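Long-range contacts in NS3-like protein (Alongshan virus, PDB 6M40), which probably hydrolyses ATP and other ribonucleoside triphosphates and unwinds RNA, this chain being the helicase part of a longer viral protein: residues A196-G201 with V248-I253; A264-C269 with G307-A312; T268-H273 with G283-S288; T289-C294 with P320-P325. All blocks are in the same frame, centred on the assembly; numbering follows the deposited sequence.

Contact 1: residues A196-G201 with V248-I253; sequences AVFVPG and VVTTSI
The first torsions of F198 and T250 bring the two side chains together: the phenylalanine CG is turned anti to its own carbonyl carbon (chi1 -88°), and the threonine holds CG2 between its backbone N and carbonyl carbon. The two side chains run side by side in the same direction, and the T250 methyl makes a CH-pi contact over one face of the F198 ring. CG2 of T250 is 3.9 Å from the ring centroid of F198 and displaced toward the rim. The carbonyl O of T251 approaches the edge of the same ring, 3.6 Å from F198 CE1. On the sheet face that carries V197 and V249, CG2 of V199 reaches CG1 of V249 at 3.9 Å.

The backbones pair in parallel. V197 takes both roles, its N donating to V248 O while its O accepts from T250 N at 2.8 Å; the ladder closes with V199 N donating to T250 O, also 2.8 Å.

These are central parallel strands of what is, as in other NS3-type helicases, the second RecA-like domain. V249 packs on A208, V211 and A212 of helix 208-216, which covers one face of the sheet. Strand 222-226 flanks V248 and T250 through I224 and L226, whereas strand 264-276 lies beyond 194-198, so both strands of the pair are interior to the sheet.

Contact 2: residues A264-C269 with G307-A312; sequences AVFDTC and GYYRPA
A264-D267 and G307-P311 pair as parallel strands, their axes 9° apart, with V265 N donating to G307 O, Y309 N to V265 O and D267 N to Y309 O. On one face of the sheet F266 and Y309 lie side by side and point the same way, forming an offset stack with ring centroids 4.5 Å apart and planes 10° from parallel. CD1 of Y309 lies over the F266 face, displaced toward its rim, and CD2 of F266 touches CB of Y309 at 3.5 Å.

The other face carries a polar pair. The hydroxyl of Y308 donates a hydrogen bond to OD2 of D267, with the carboxylate and ring planes 74° apart; the modelled OH to OD2 length, 2.5 Å, is very short and not to be relied on. OD2 lies in the plane of the tyrosine ring, at its edge, as does CG1 of V265, 3.9 Å from Y308 CD1. The remaining carboxylate oxygen, OD1 of D267, accepts from C269 N at 2.8 Å from above the carboxylate plane, an Asx turn where the strand is interrupted after D267. OD1 also has a long, weak ion pair with R296. Past the turn, C269 SG packs 3.8 Å from P311 CD.

Helix 179-189 covers the F266 face and helix 290-297 the Y308 face. Parallel strands held between helices in this way are consistent with the second RecA-like domain of an NS3-type helicase.

Contact 3: residues T268-H273 with G283-S288; sequences TCQQYH and GVITPS
Backbone hydrogen bonds tie Q271 to T286 as a regular antiparallel hydrogen-bonded pair: Q271 N donates to T286 O and T286 N to Q271 O, each at 2.9 Å. Nearer the turn of the hairpin, V284 N donates to H273 O at 3.0 Å. At the other end S288 N reaches C269 O in a weak bond. CA-H...O contacts fill in between, among them Q270 CA to T286 O and I285 CA to Q271 O. The strand axes depart well from antiparallel, at 147°.

Van der Waals contacts divide between the two faces. On the side shared by Y272 and I285, the tyrosine CG is anti to the backbone N (chi1 -177°), and the ring lies alongside G283, with Y272 OH 3.8 Å from G283 CA. CG1 of I285 lies at the edge of that ring, near its plane, while CG2 of I285 meets the amide end of Q270, 3.9 Å from OE1. On the side shared by H273 and T286, the two side chains cross at about a right angle. CB of T286 approaches the imidazole at its edge, 3.4 Å from H273 ND1. Apart from both faces, the hydroxyl of S288 lies against the C269 backbone.

Strands 264-276 and 281-287 form a beta hairpin that extends from the second RecA-like domain, as in flaviviral NS3 helicases. R296 of helix 290-297 bonds Q270 O, T293 packs on S288, and H324, in the loop before helix 328-339, touches T286.

Contact 4: residues T289-C294 with P320-P325; sequences TQAQTC and PVLDHP
The amino end of helix 290-297 docks on the loop of P320-P325, with Q290 and A291 donating their backbone N-H groups to it. Q290 N bonds P320 O at 2.9 Å, and A291 N bonds V321 O at 3.0 Å. First-turn amides have no acceptor inside their own helix, and the two loop carbonyls take that place. T289 is the N-cap: its OG1 sits between the backbone N and the carbonyl carbon (chi1 62°) and accepts from Q292 N at 3.1 Å. The cap residue also packs on the loop, its CB against P320 O and its CG2 4.1 Å from CG of P320. The helix itself continues into a sequence resembling motif VI of superfamily 2 helicases.

The extended side chain of Q290 lies across V321, with NE2 3.8 Å from V321 CG2 and hydrogen-bonded to A319 O. CB of A291 touches CD2 of L322 at 4.3 Å. Farther along the loop, D323 turns away from the helix, and its OD2 forms a salt bridge with K126 of helix 123-136, which belongs to the domain built on the other, wholly parallel sheet.

How the contacts relate
Contacts 1 and 2 are the buried ones, both parallel strand pairs of one sheet, joined by strands 194-198 and 264-276 lying next to each other: A196 O meets F266 N, and T268 OG1 bonds F198 O. Contact 3 starts from the same strand as contact 2 but is partly exposed and antiparallel, with glutamine, histidine and serine where the first two carry mainly valines and aromatic rings. Contact 4, also partly buried, replaces strand pairing by helix capping. Its helix touches the other three contacts: Q292 reaches S252 of contact 1, while T293 packs against Y308 of contact 2 and S288 of contact 3.

Contact 1: residues A196-G201 with V248-I253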
loop_
_atom_site.group_PDB
_atom_site.type_symbol
_atom_site.label_atom_id
_atom_site.label_comp_id
_atom_site.label_asym_id
_atom_site.label_seq_id
_atom_site.Cartn_x
_atom_site.Cartn_y
_atom_site.Cartn_z
ATOM N N ALA A 196 18.483 6.805 2.184
ATOM C CA ALA A 196 17.077 7.152 2.351
ATOM C C ALA A 196 16.623 6.973 3.793
ATOM O O ALA A 196 16.980 5.993 4.457
ATOM C CB ALA A 196 16.173 6.308 1.447
ATOM N N VAL A 197 15.790 7.901 4.255
ATOM C CA VAL A 197 15.256 7.894 5.611
ATOM C C VAL A 197 13.739 7.776 5.541
ATOM O O VAL A 197 13.077 8.591 4.887
ATOM C CB VAL A 197 15.658 9.163 6.385
ATOM C CG1 VAL A 197 15.418 8.967 7.878
ATOM C CG2 VAL A 197 17.104 9.510 6.104
ATOM N N PHE A 198 13.189 6.779 6.230
ATOM C CA PHE A 198 11.746 6.560 6.284
ATOM C C PHE A 198 11.204 7.173 7.570
ATOM O O PHE A 198 11.456 6.667 8.669
ATOM C CB PHE A 198 11.426 5.073 6.182
ATOM C CG PHE A 198 11.285 4.590 4.764
ATOM C CD1 PHE A 198 10.169 4.939 4.017
ATOM C CD2 PHE A 198 12.258 3.792 4.175
ATOM C CE1 PHE A 198 10.026 4.505 2.711
ATOM C CE2 PHE A 198 12.112 3.358 2.870
ATOM C CZ PHE A 198 10.998 3.715 2.144
ATOM N N VAL A 199 10.442 8.251 7.412
ATOM C CA VAL A 199 9.983 9.108 8.504
ATOM C C VAL A 199 8.462 9.023 8.607
ATOM O O VAL A 199 7.782 8.943 7.576
ATOM C CB VAL A 199 10.467 10.550 8.271
ATOM C CG1 VAL A 199 9.548 11.555 8.941
ATOM C CG2 VAL A 199 11.901 10.704 8.759
ATOM N N PRO A 200 7.874 9.029 9.825
ATOM C CA PRO A 200 6.423 8.816 9.948
ATOM C C PRO A 200 5.568 9.869 9.257
ATOM O O PRO A 200 4.785 9.532 8.366
ATOM C CB PRO A 200 6.192 8.835 11.469
ATOM C CG PRO A 200 7.406 9.496 12.061
ATOM C CD PRO A 200 8.529 9.111 11.141
ATOM N N GLY A 201 5.679 11.129 9.662
ATOM C CA GLY A 201 4.865 12.169 9.068
ATOM C C GLY A 201 5.668 13.260 8.399
ATOM O O GLY A 201 6.869 13.401 8.643
ATOM N N VAL A 248 17.331 10.854 0.591
ATOM C CA VAL A 248 15.880 10.841 0.463
ATOM C C VAL A 248 15.281 10.728 1.858
ATOM O O VAL A 248 15.465 9.719 2.543
ATOM C CB VAL A 248 15.405 9.693 -0.425
ATOM C CG1 VAL A 248 13.878 9.639 -0.453
ATOM C CG2 VAL A 248 15.951 9.838 -1.837
ATOM N N VAL A 249 14.585 11.774 2.290
ATOM C CA VAL A 249 13.745 11.725 3.478
ATOM C C VAL A 249 12.316 11.553 2.981
ATOM O O VAL A 249 11.780 12.438 2.303
ATOM C CB VAL A 249 13.898 12.986 4.345
ATOM C CG1 VAL A 249 13.347 12.730 5.735
ATOM C CG2 VAL A 249 15.361 13.404 4.407
ATOM N N THR A 250 11.694 10.423 3.311
ATOM C CA THR A 250 10.442 10.035 2.680
ATOM C C THR A 250 9.438 9.539 3.709
ATOM O O THR A 250 9.800 8.969 4.741
ATOM C CB THR A 250 10.676 8.946 1.611
ATOM O OG1 THR A 250 9.423 8.439 1.128
ATOM C CG2 THR A 250 11.504 7.794 2.177
ATOM N N THR A 251 8.162 9.796 3.417
ATOM C CA THR A 251 7.041 9.138 4.081
ATOM C C THR A 251 6.861 7.797 3.397
ATOM O O THR A 251 7.760 7.364 2.673
ATOM C CB THR A 251 5.786 9.993 4.007
ATOM O OG1 THR A 251 5.249 9.967 2.679
ATOM C CG2 THR A 251 6.128 11.440 4.376
ATOM N N SER A 252 5.734 7.126 3.605
ATOM C CA SER A 252 5.646 5.766 3.104
ATOM C C SER A 252 5.263 5.681 1.628
ATOM O O SER A 252 5.083 4.569 1.127
ATOM C CB SER A 252 4.653 4.958 3.936
ATOM O OG SER A 252 4.937 3.576 3.839
ATOM N N ILE A 253 5.133 6.796 0.904
ATOM C CA ILE A 253 4.833 6.680 -0.523
ATOM C C ILE A 253 5.946 5.914 -1.218
ATOM O O ILE A 253 5.691 5.043 -2.057
ATOM C CB ILE A 253 4.621 8.051 -1.209
ATOM C CG1 ILE A 253 4.876 9.248 -0.285
ATOM C CG2 ILE A 253 3.250 8.113 -1.875
ATOM C CD1 ILE A 253 6.069 10.058 -0.721
#

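Contact 2: residues A264-C269 with G307-A312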
loop_
_atom_site.group_PDB
_atom_site.type_symbol
_atom_site.label_atom_id
_atom_site.label_comp_id
_atom_site.label_asym_id
_atom_site.label_seq_id
_atom_site.Cartn_x
_atom_site.Cartn_y
_atom_site.Cartn_z
ATOM N N ALA A 264 21.773 2.467 1.290
ATOM C CA ALA A 264 21.412 2.247 2.690
ATOM C C ALA A 264 20.050 2.856 2.997
ATOM O O ALA A 264 19.574 3.750 2.293
ATOM C CB ALA A 264 22.467 2.830 3.642
ATOM N N VAL A 265 19.453 2.385 4.093
ATOM C CA VAL A 265 18.124 2.804 4.538
ATOM C C VAL A 265 18.149 3.018 6.047
ATOM O O VAL A 265 18.603 2.145 6.792
ATOM C CB VAL A 265 17.050 1.759 4.173
ATOM C CG1 VAL A 265 15.818 1.917 5.054
ATOM C CG2 VAL A 265 16.675 1.850 2.705
ATOM N N PHE A 266 17.645 4.163 6.501
ATOM C CA PHE A 266 17.504 4.454 7.925
ATOM C C PHE A 266 16.024 4.463 8.289
ATOM O O PHE A 266 15.248 5.241 7.725
ATOM C CB PHE A 266 18.159 5.787 8.279
ATOM C CG PHE A 266 19.649 5.751 8.200
ATOM C CD1 PHE A 266 20.294 5.933 6.991
ATOM C CD2 PHE A 266 20.408 5.508 9.333
ATOM C CE1 PHE A 266 21.672 5.887 6.912
ATOM C CE2 PHE A 266 21.782 5.464 9.260
ATOM C CZ PHE A 266 22.414 5.654 8.047
ATOM N N ASP A 267 15.635 3.598 9.224
ATOM C CA ASP A 267 14.232 3.372 9.554
ATOM C C ASP A 267 13.922 3.992 10.909
ATOM O O ASP A 267 14.464 3.570 11.934
ATOM C CB ASP A 267 13.907 1.879 9.559
ATOM C CG ASP A 267 12.444 1.587 9.231
ATOM O OD1 ASP A 267 11.570 2.460 9.447
ATOM O OD2 ASP A 267 12.162 0.467 8.751
ATOM N N THR A 268 13.057 5.004 10.903
ATOM C CA THR A 268 12.418 5.436 12.142
ATOM C C THR A 268 11.698 4.280 12.813
ATOM O O THR A 268 11.663 4.183 14.044
ATOM C CB THR A 268 11.409 6.543 11.855
ATOM O OG1 THR A 268 11.954 7.483 10.926
ATOM C CG2 THR A 268 11.022 7.258 13.134
ATOM N N CYS A 269 11.114 3.391 12.007
ATOM C CA CYS A 269 10.248 2.321 12.490
ATOM C C CYS A 269 8.988 2.904 13.139
ATOM O O CYS A 269 8.539 2.468 14.201
ATOM C CB CYS A 269 11.010 1.392 13.434
ATOM S SG CYS A 269 12.123 0.290 12.539
ATOM N N GLY A 307 22.816 -1.613 3.597
ATOM C CA GLY A 307 22.728 -1.676 5.042
ATOM C C GLY A 307 21.392 -1.146 5.520
ATOM O O GLY A 307 20.789 -0.285 4.877
ATOM N N TYR A 308 20.924 -1.677 6.650
ATOM C CA TYR A 308 19.624 -1.330 7.212
ATOM C C TYR A 308 19.797 -0.944 8.670
ATOM O O TYR A 308 20.260 -1.756 9.479
ATOM C CB TYR A 308 18.645 -2.499 7.085
ATOM C CG TYR A 308 17.285 -2.226 7.705
ATOM C CD1 TYR A 308 16.455 -1.243 7.189
ATOM C CD2 TYR A 308 16.827 -2.962 8.794
ATOM C CE1 TYR A 308 15.215 -0.992 7.745
ATOM C CE2 TYR A 308 15.591 -2.717 9.354
ATOM C CZ TYR A 308 14.786 -1.727 8.822
ATOM O OH TYR A 308 13.549 -1.467 9.370
ATOM N N TYR A 309 19.393 0.277 9.006
ATOM C CA TYR A 309 19.535 0.830 10.348
ATOM C C TYR A 309 18.148 1.042 10.950
ATOM O O TYR A 309 17.392 1.905 10.493
ATOM C CB TYR A 309 20.332 2.131 10.298
ATOM C CG TYR A 309 21.709 1.939 9.705
ATOM C CD1 TYR A 309 21.917 2.001 8.332
ATOM C CD2 TYR A 309 22.799 1.683 10.521
ATOM C CE1 TYR A 309 23.181 1.818 7.793
ATOM C CE2 TYR A 309 24.052 1.502 9.997
ATOM C CZ TYR A 309 24.245 1.569 8.633
ATOM O OH TYR A 309 25.512 1.381 8.126
ATOM N N ARG A 310 17.817 0.250 11.976
ATOM C CA ARG A 310 16.624 0.395 12.796
ATOM C C ARG A 310 17.022 0.815 14.210
ATOM O O ARG A 310 18.132 0.510 14.657
ATOM C CB ARG A 310 15.836 -0.918 12.870
ATOM C CG ARG A 310 16.407 -1.905 13.878
ATOM C CD ARG A 310 15.661 -3.226 13.883
ATOM N NE ARG A 310 16.380 -4.228 14.664
ATOM C CZ ARG A 310 17.376 -4.969 14.188
ATOM N NH1 ARG A 310 17.775 -4.820 12.932
ATOM N NH2 ARG A 310 17.977 -5.854 14.969
ATOM N N PRO A 311 16.147 1.493 14.953
ATOM C CA PRO A 311 16.511 1.870 16.325
ATOM C C PRO A 311 16.517 0.666 17.254
ATOM O O PRO A 311 15.681 -0.234 17.141
ATOM C CB PRO A 311 15.435 2.884 16.723
ATOM C CG PRO A 311 14.278 2.592 15.837
ATOM C CD PRO A 311 14.838 2.043 14.552
ATOM N N ALA A 312 17.491 0.655 18.169
ATOM C CA ALA A 312 17.580 -0.412 19.160
ATOM C C ALA A 312 16.231 -0.652 19.819
ATOM O O ALA A 312 15.756 -1.790 19.905
ATOM C CB ALA A 312 18.631 -0.064 20.217
#

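Contact 3: residues T268-H273 with G283-S288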
loop_
_atom_site.group_PDB
_atom_site.type_symbol
_atom_site.label_atom_id
_atom_site.label_comp_id
_atom_site.label_asym_id
_atom_site.label_seq_id
_atom_site.Cartn_x
_atom_site.Cartn_y
_atom_site.Cartn_z
ATOM N N THR A 268 13.057 5.004 10.903
ATOM C CA THR A 268 12.418 5.436 12.142
ATOM C C THR A 268 11.698 4.280 12.813
ATOM O O THR A 268 11.663 4.183 14.044
ATOM C CB THR A 268 11.409 6.543 11.855
ATOM O OG1 THR A 268 11.954 7.483 10.926
ATOM C CG2 THR A 268 11.022 7.258 13.134
ATOM N N CYS A 269 11.114 3.391 12.007
ATOM C CA CYS A 269 10.248 2.321 12.490
ATOM C C CYS A 269 8.988 2.904 13.139
ATOM O O CYS A 269 8.539 2.468 14.201
ATOM C CB CYS A 269 11.010 1.392 13.434
ATOM S SG CYS A 269 12.123 0.290 12.539
ATOM N N GLN A 270 8.395 3.885 12.451
ATOM C CA GLN A 270 7.238 4.619 12.947
ATOM C C GLN A 270 6.421 5.138 11.765
ATOM O O GLN A 270 6.986 5.530 10.738
ATOM C CB GLN A 270 7.659 5.794 13.849
ATOM C CG GLN A 270 8.422 5.392 15.109
ATOM C CD GLN A 270 8.585 6.542 16.094
ATOM O OE1 GLN A 270 8.655 7.708 15.704
ATOM N NE2 GLN A 270 8.636 6.215 17.378
ATOM N N GLN A 271 5.095 5.164 11.924
ATOM C CA GLN A 271 4.203 5.606 10.860
ATOM C C GLN A 271 3.098 6.493 11.416
ATOM O O GLN A 271 2.801 6.472 12.609
ATOM C CB GLN A 271 3.580 4.416 10.126
ATOM C CG GLN A 271 2.861 4.787 8.833
ATOM C CD GLN A 271 2.595 3.571 7.978
ATOM O OE1 GLN A 271 3.222 2.522 8.159
ATOM N NE2 GLN A 271 1.669 3.699 7.038
ATOM N N TYR A 272 2.473 7.260 10.523
ATOM C CA TYR A 272 1.383 8.172 10.869
ATOM C C TYR A 272 0.074 7.548 10.382
ATOM O O TYR A 272 -0.472 7.918 9.342
ATOM C CB TYR A 272 1.623 9.574 10.260
ATOM C CG TYR A 272 0.574 10.607 10.617
ATOM C CD1 TYR A 272 0.450 11.083 11.920
ATOM C CD2 TYR A 272 -0.280 11.118 9.648
ATOM C CE1 TYR A 272 -0.499 12.022 12.249
ATOM C CE2 TYR A 272 -1.238 12.068 9.969
ATOM C CZ TYR A 272 -1.342 12.518 11.269
ATOM O OH TYR A 272 -2.293 13.461 11.598
ATOM N N HIS A 273 -0.430 6.588 11.154
ATOM C CA HIS A 273 -1.762 6.073 10.920
ATOM C C HIS A 273 -2.811 7.096 11.338
ATOM O O HIS A 273 -2.559 8.001 12.138
ATOM C CB HIS A 273 -2.034 4.801 11.727
ATOM C CG HIS A 273 -1.173 3.635 11.366
ATOM N ND1 HIS A 273 0.005 3.345 12.024
ATOM C CD2 HIS A 273 -1.339 2.655 10.445
ATOM C CE1 HIS A 273 0.538 2.249 11.509
ATOM N NE2 HIS A 273 -0.256 1.813 10.547
ATOM N N GLY A 283 -5.348 11.115 14.319
ATOM C CA GLY A 283 -4.025 10.829 13.780
ATOM C C GLY A 283 -2.970 10.604 14.846
ATOM O O GLY A 283 -2.733 11.478 15.686
ATOM N N VAL A 284 -2.312 9.444 14.812
ATOM C CA VAL A 284 -1.325 9.086 15.823
ATOM C C VAL A 284 -0.100 8.464 15.161
ATOM O O VAL A 284 -0.186 7.891 14.069
ATOM C CB VAL A 284 -1.892 8.102 16.871
ATOM C CG1 VAL A 284 -1.466 8.509 18.272
ATOM C CG2 VAL A 284 -3.403 8.017 16.770
ATOM N N ILE A 285 1.043 8.575 15.843
ATOM C CA ILE A 285 2.272 7.907 15.437
ATOM C C ILE A 285 2.337 6.555 16.139
ATOM O O ILE A 285 2.083 6.456 17.349
ATOM C CB ILE A 285 3.503 8.769 15.764
ATOM C CG1 ILE A 285 3.547 9.994 14.850
ATOM C CG2 ILE A 285 4.783 7.961 15.619
ATOM C CD1 ILE A 285 4.615 11.011 15.227
ATOM N N THR A 286 2.696 5.520 15.382
ATOM C CA THR A 286 2.650 4.131 15.802
ATOM C C THR A 286 3.948 3.437 15.421
ATOM O O THR A 286 4.584 3.809 14.431
ATOM C CB THR A 286 1.475 3.391 15.130
ATOM O OG1 THR A 286 0.244 4.045 15.467
ATOM C CG2 THR A 286 1.405 1.922 15.538
ATOM N N PRO A 287 4.361 2.422 16.183
ATOM C CA PRO A 287 5.371 1.489 15.663
ATOM C C PRO A 287 4.855 0.826 14.394
ATOM O O PRO A 287 3.851 0.106 14.415
ATOM C CB PRO A 287 5.545 0.483 16.807
ATOM C CG PRO A 287 4.257 0.548 17.559
ATOM C CD PRO A 287 3.851 1.987 17.499
ATOM N N SER A 288 5.539 1.081 13.281
ATOM C CA SER A 288 5.146 0.487 12.015
ATOM C C SER A 288 4.953 -1.016 12.159
ATOM O O SER A 288 5.500 -1.647 13.075
ATOM C CB SER A 288 6.179 0.795 10.933
ATOM O OG SER A 288 7.501 0.643 11.431
#

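Contact 4: residues T289-C294 with P320-P325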
loop_
_atom_site.group_PDB
_atom_site.type_symbol
_atom_site.label_atom_id
_atom_site.label_comp_id
_atom_site.label_asym_id
_atom_site.label_seq_id
_atom_site.Cartn_x
_atom_site.Cartn_y
_atom_site.Cartn_z
ATOM N N THR A 289 4.164 -1.591 11.265
ATOM C CA THR A 289 3.887 -3.012 11.302
ATOM C C THR A 289 5.076 -3.791 10.754
ATOM O O THR A 289 5.937 -3.253 10.057
ATOM C CB THR A 289 2.634 -3.330 10.494
ATOM O OG1 THR A 289 2.855 -2.970 9.125
ATOM C CG2 THR A 289 1.453 -2.535 11.043
ATOM N N GLN A 290 5.116 -5.080 11.094
ATOM C CA GLN A 290 6.148 -5.954 10.553
ATOM C C GLN A 290 6.199 -5.857 9.037
ATOM O O GLN A 290 7.283 -5.786 8.442
ATOM C CB GLN A 290 5.886 -7.392 10.999
ATOM C CG GLN A 290 5.693 -7.519 12.502
ATOM C CD GLN A 290 5.743 -8.956 12.986
ATOM O OE1 GLN A 290 6.276 -9.832 12.311
ATOM N NE2 GLN A 290 5.189 -9.201 14.166
ATOM N N ALA A 291 5.033 -5.834 8.393
ATOM C CA ALA A 291 4.998 -5.788 6.938
ATOM C C ALA A 291 5.492 -4.448 6.412
ATOM O O ALA A 291 6.075 -4.380 5.324
ATOM C CB ALA A 291 3.579 -6.065 6.448
ATOM N N GLN A 292 5.266 -3.373 7.166
ATOM C CA GLN A 292 5.752 -2.057 6.764
ATOM C C GLN A 292 7.275 -2.018 6.737
ATOM O O GLN A 292 7.882 -1.654 5.723
ATOM C CB GLN A 292 5.206 -1.002 7.724
ATOM C CG GLN A 292 5.606 0.427 7.405
ATOM C CD GLN A 292 4.860 0.984 6.229
ATOM O OE1 GLN A 292 5.464 1.505 5.291
ATOM N NE2 GLN A 292 3.534 0.874 6.259
ATOM N N THR A 293 7.912 -2.394 7.848
ATOM C CA THR A 293 9.370 -2.387 7.911
ATOM C C THR A 293 9.980 -3.402 6.958
ATOM O O THR A 293 11.064 -3.168 6.409
ATOM C CB THR A 293 9.839 -2.687 9.330
ATOM O OG1 THR A 293 9.291 -3.940 9.761
ATOM C CG2 THR A 293 9.407 -1.589 10.288
ATOM N N CYS A 294 9.300 -4.528 6.748
ATOM C CA CYS A 294 9.793 -5.506 5.789
ATOM C C CYS A 294 9.908 -4.910 4.390
ATOM O O CYS A 294 10.785 -5.301 3.621
ATOM C CB CYS A 294 8.870 -6.719 5.765
ATOM S SG CYS A 294 9.329 -7.911 4.510
ATOM N N PRO A 320 2.622 -5.145 15.331
ATOM C CA PRO A 320 1.544 -5.840 14.623
ATOM C C PRO A 320 2.003 -6.287 13.246
ATOM O O PRO A 320 2.689 -5.558 12.525
ATOM C CB PRO A 320 0.423 -4.794 14.540
ATOM C CG PRO A 320 1.021 -3.487 15.010
ATOM C CD PRO A 320 2.483 -3.685 15.250
ATOM N N VAL A 321 1.589 -7.494 12.875
ATOM C CA VAL A 321 2.071 -8.133 11.656
ATOM C C VAL A 321 1.687 -7.316 10.426
ATOM O O VAL A 321 2.540 -6.676 9.798
ATOM C CB VAL A 321 1.541 -9.578 11.554
ATOM C CG1 VAL A 321 2.191 -10.304 10.390
ATOM C CG2 VAL A 321 1.784 -10.321 12.859
ATOM N N LEU A 322 0.406 -7.332 10.063
ATOM C CA LEU A 322 -0.057 -6.719 8.821
ATOM C C LEU A 322 -0.675 -5.339 9.014
ATOM O O LEU A 322 -0.367 -4.412 8.256
ATOM C CB LEU A 322 -1.074 -7.635 8.135
ATOM C CG LEU A 322 -0.539 -8.804 7.313
ATOM C CD1 LEU A 322 -1.605 -9.871 7.118
ATOM C CD2 LEU A 322 -0.027 -8.310 5.968
ATOM N N ASP A 323 -1.545 -5.179 10.007
ATOM C CA ASP A 323 -2.264 -3.928 10.218
ATOM C C ASP A 323 -2.364 -3.676 11.715
ATOM O O ASP A 323 -2.528 -4.612 12.505
ATOM C CB ASP A 323 -3.678 -3.969 9.587
ATOM C CG ASP A 323 -3.766 -3.226 8.251
ATOM O OD1 ASP A 323 -3.826 -1.982 8.250
ATOM O OD2 ASP A 323 -3.790 -3.892 7.197
ATOM N N HIS A 324 -2.223 -2.417 12.104
ATOM C CA HIS A 324 -2.498 -2.053 13.484
ATOM C C HIS A 324 -3.949 -2.408 13.807
ATOM O O HIS A 324 -4.840 -2.170 12.986
ATOM C CB HIS A 324 -2.253 -0.565 13.708
ATOM C CG HIS A 324 -2.489 -0.122 15.119
ATOM N ND1 HIS A 324 -3.747 -0.070 15.675
ATOM C CD2 HIS A 324 -1.634 0.277 16.089
ATOM C CE1 HIS A 324 -3.660 0.357 16.920
ATOM N NE2 HIS A 324 -2.389 0.573 17.197
ATOM N N PRO A 325 -4.221 -2.955 14.992
ATOM C CA PRO A 325 -5.517 -3.612 15.229
ATOM C C PRO A 325 -6.751 -2.779 14.908
ATOM O O PRO A 325 -7.770 -3.355 14.498
ATOM C CB PRO A 325 -5.458 -3.971 16.727
ATOM C CG PRO A 325 -4.171 -3.323 17.264
ATOM C CD PRO A 325 -3.274 -3.194 16.096
#